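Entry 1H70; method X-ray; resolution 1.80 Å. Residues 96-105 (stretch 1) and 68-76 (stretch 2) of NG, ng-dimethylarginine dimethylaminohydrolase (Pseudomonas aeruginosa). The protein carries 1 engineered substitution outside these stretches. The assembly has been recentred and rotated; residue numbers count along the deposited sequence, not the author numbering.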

# COMPACT_ATOMS: atom_id res chain seq x y z
N THR A 96 2.82 -6.58 -16.76
CA THR A 96 1.98 -5.38 -16.65
C THR A 96 2.81 -4.13 -16.45
O THR A 96 2.56 -3.11 -17.08
CB THR A 96 1.03 -5.57 -15.45
OG1 THR A 96 0.21 -6.71 -15.67
CG2 THR A 96 0.11 -4.38 -15.27
N VAL A 97 3.77 -4.20 -15.54
CA VAL A 97 4.60 -3.02 -15.24
C VAL A 97 5.37 -2.60 -16.49
O VAL A 97 5.47 -1.42 -16.84
CB VAL A 97 5.56 -3.31 -14.05
CG1 VAL A 97 6.58 -2.20 -13.87
CG2 VAL A 97 4.74 -3.50 -12.77
N GLN A 98 5.91 -3.61 -17.17
CA GLN A 98 6.69 -3.37 -18.39
C GLN A 98 5.84 -2.65 -19.45
O GLN A 98 6.30 -1.76 -20.15
CB GLN A 98 7.23 -4.72 -18.90
CG GLN A 98 8.42 -4.58 -19.82
CD GLN A 98 9.67 -4.12 -19.11
OE1 GLN A 98 10.19 -3.06 -19.45
NE2 GLN A 98 10.16 -4.88 -18.12
N ARG A 99 4.56 -2.99 -19.54
CA ARG A 99 3.66 -2.34 -20.50
C ARG A 99 3.40 -0.87 -20.16
O ARG A 99 3.24 -0.05 -21.04
CB ARG A 99 2.33 -3.10 -20.60
CG ARG A 99 1.50 -2.68 -21.78
CD ARG A 99 0.28 -3.54 -21.99
NE ARG A 99 0.42 -4.88 -21.41
CZ ARG A 99 -0.27 -5.26 -20.34
NH1 ARG A 99 -1.12 -4.43 -19.75
NH2 ARG A 99 -0.12 -6.48 -19.90
N PHE A 100 3.37 -0.54 -18.87
CA PHE A 100 3.15 0.85 -18.47
C PHE A 100 4.41 1.72 -18.43
O PHE A 100 4.33 2.98 -18.46
CB PHE A 100 2.51 0.91 -17.07
CG PHE A 100 1.04 0.66 -17.10
CD1 PHE A 100 0.50 -0.55 -16.67
CD2 PHE A 100 0.19 1.65 -17.57
CE1 PHE A 100 -0.88 -0.75 -16.71
CE2 PHE A 100 -1.18 1.45 -17.61
CZ PHE A 100 -1.72 0.24 -17.17
N TYR A 101 5.56 1.08 -18.29
CA TYR A 101 6.84 1.75 -18.10
C TYR A 101 7.91 1.23 -19.07
O TYR A 101 8.93 0.66 -18.67
CB TYR A 101 7.28 1.47 -16.65
CG TYR A 101 6.52 2.25 -15.59
CD1 TYR A 101 5.47 1.67 -14.86
CD2 TYR A 101 6.86 3.55 -15.30
CE1 TYR A 101 4.80 2.39 -13.89
CE2 TYR A 101 6.18 4.29 -14.33
CZ TYR A 101 5.16 3.70 -13.62
OH TYR A 101 4.51 4.42 -12.66
N PRO A 102 7.70 1.39 -20.36
CA PRO A 102 8.66 0.86 -21.33
C PRO A 102 10.03 1.54 -21.20
O PRO A 102 10.17 2.75 -21.20
CB PRO A 102 7.98 1.09 -22.68
CG PRO A 102 6.94 2.14 -22.44
CD PRO A 102 6.55 2.05 -20.99
N GLY A 103 11.05 0.71 -21.05
CA GLY A 103 12.41 1.18 -20.88
C GLY A 103 12.59 1.93 -19.57
O GLY A 103 13.53 2.74 -19.44
N LYS A 104 11.73 1.67 -18.59
CA LYS A 104 11.84 2.38 -17.31
C LYS A 104 11.55 1.48 -16.10
O LYS A 104 10.97 1.95 -15.11
CB LYS A 104 10.89 3.57 -17.26
CG LYS A 104 11.32 4.78 -18.10
CD LYS A 104 10.30 5.88 -17.93
CE LYS A 104 10.70 7.12 -18.74
NZ LYS A 104 9.54 8.01 -18.99
N VAL A 105 11.95 0.22 -16.19
CA VAL A 105 11.72 -0.72 -15.10
C VAL A 105 13.05 -1.07 -14.43
O VAL A 105 13.96 -1.59 -15.08
CB VAL A 105 11.07 -2.03 -15.58
CG1 VAL A 105 10.93 -3.03 -14.43
CG2 VAL A 105 9.70 -1.72 -16.15
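Stretch 2 (68-76) PVLCTSRCA

Stretch 2 runs as a strand from Val-69 to Cys-71, folds through a tight loop at Thr-72 to Arg-74, and returns to extended conformation by Ala-76. There it meets the end of stretch 1, which has left its helix at Tyr-101 and passed through a type II turn to Lys-104; Gly-103, with its positive phi, occupies a position that favours glycine.

The backbone contact is a parallel bridge pairing Val-105 with Ala-76, their CA atoms 5.0 Å apart and their side chains on the same face of the sheet. The bridge includes a nearly straight hydrogen bond from Ala-76 N to Lys-104 O (3.0 Å). A CA-H...O contact follows, Val-105 CA lying 3.4 Å from Ala-76 O.

Packing centres on a small residue against the face of a large ring. Ala-76 CB sits over one face of the Tyr-101 ring, 3.5 Å from Tyr-101 CD1, in a CH-pi contact; the same methyl meets Val-97 CG1 at 3.4 Å. Val-97, in the helix, and Tyr-101, just past its end, both pack on this methyl. Val-97 CG2 also reaches Val-69 CG2 (3.8 Å), tying the helix to the beginning of the strand, while Cys-71 SG approaches Tyr-101 CE1 obliquely at 4.0 Å.

The polar end of the tyrosine is satisfied within this packing: Tyr-101 OH donates to Thr-72 O at 2.6 Å. The loop presenting that carbonyl is braced from within, since Thr-72 N donates to Cys-75 O (2.9 Å), Thr-72 OG1 donates to the same Cys-75 O (2.9 Å), and Arg-74 N donates to Thr-72 OG1 (3.1 Å).

At the exposed margin, the extended Lys-104 side chain passes Arg-74 O, with Lys-104 CD 3.2 Å away. A water donates to Arg-74 O (2.8 Å) and weakly accepts from Lys-104 NZ (3.2 Å).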

# COMPACT_ATOMS: atom_id res chain seq x y z
N PRO A 68 4.90 -6.06 -4.36
CA PRO A 68 5.87 -6.40 -5.40
C PRO A 68 6.42 -5.28 -6.29
O PRO A 68 7.35 -5.54 -7.04
CB PRO A 68 5.15 -7.45 -6.25
CG PRO A 68 3.70 -7.39 -5.87
CD PRO A 68 3.58 -6.69 -4.57
N VAL A 69 5.89 -4.05 -6.25
CA VAL A 69 6.37 -3.00 -7.12
C VAL A 69 6.13 -1.63 -6.52
O VAL A 69 5.20 -1.43 -5.74
CB VAL A 69 5.58 -2.90 -8.47
CG1 VAL A 69 6.42 -2.13 -9.50
CG2 VAL A 69 5.13 -4.24 -9.04
N LEU A 70 6.99 -0.69 -6.89
CA LEU A 70 6.79 0.71 -6.56
C LEU A 70 6.68 1.46 -7.89
O LEU A 70 7.64 1.52 -8.65
CB LEU A 70 7.96 1.29 -5.76
CG LEU A 70 7.78 2.77 -5.42
CD1 LEU A 70 6.71 2.93 -4.34
CD2 LEU A 70 9.15 3.40 -4.98
N CYS A 71 5.52 2.05 -8.15
CA CYS A 71 5.33 2.82 -9.38
C CYS A 71 5.43 4.31 -9.07
O CYS A 71 4.69 4.80 -8.23
CB CYS A 71 3.94 2.54 -9.94
SG CYS A 71 3.76 0.80 -10.34
N THR A 72 6.32 5.01 -9.76
CA THR A 72 6.45 6.45 -9.57
C THR A 72 6.13 7.17 -10.87
O THR A 72 5.73 6.55 -11.85
CB THR A 72 7.87 6.85 -9.09
OG1 THR A 72 8.78 6.82 -10.21
CG2 THR A 72 8.42 5.83 -8.08
N SER A 73 6.28 8.49 -10.91
CA SER A 73 6.01 9.22 -12.15
C SER A 73 7.17 9.14 -13.13
O SER A 73 7.03 9.56 -14.29
CB SER A 73 5.81 10.71 -11.83
OG SER A 73 6.94 11.16 -11.10
N ARG A 74 8.30 8.61 -12.69
CA ARG A 74 9.49 8.53 -13.52
C ARG A 74 9.89 7.11 -13.90
O ARG A 74 10.55 6.91 -14.92
CB ARG A 74 10.68 9.16 -12.80
CG ARG A 74 10.41 10.51 -12.14
CD ARG A 74 10.84 11.71 -12.95
NE ARG A 74 10.37 12.94 -12.33
CZ ARG A 74 11.05 13.72 -11.49
NH1 ARG A 74 12.28 13.42 -11.12
NH2 ARG A 74 10.48 14.82 -11.01
N CYS A 75 9.57 6.13 -13.06
CA CYS A 75 9.93 4.74 -13.30
C CYS A 75 9.18 3.81 -12.37
O CYS A 75 8.49 4.25 -11.46
CB CYS A 75 11.43 4.52 -13.05
SG CYS A 75 11.89 4.76 -11.31
N ALA A 76 9.34 2.50 -12.62
CA ALA A 76 8.76 1.48 -11.75
C ALA A 76 9.94 0.63 -11.27
O ALA A 76 10.87 0.34 -12.03
CB ALA A 76 7.75 0.60 -12.44
O HOH W 1 10.84 9.25 -16.38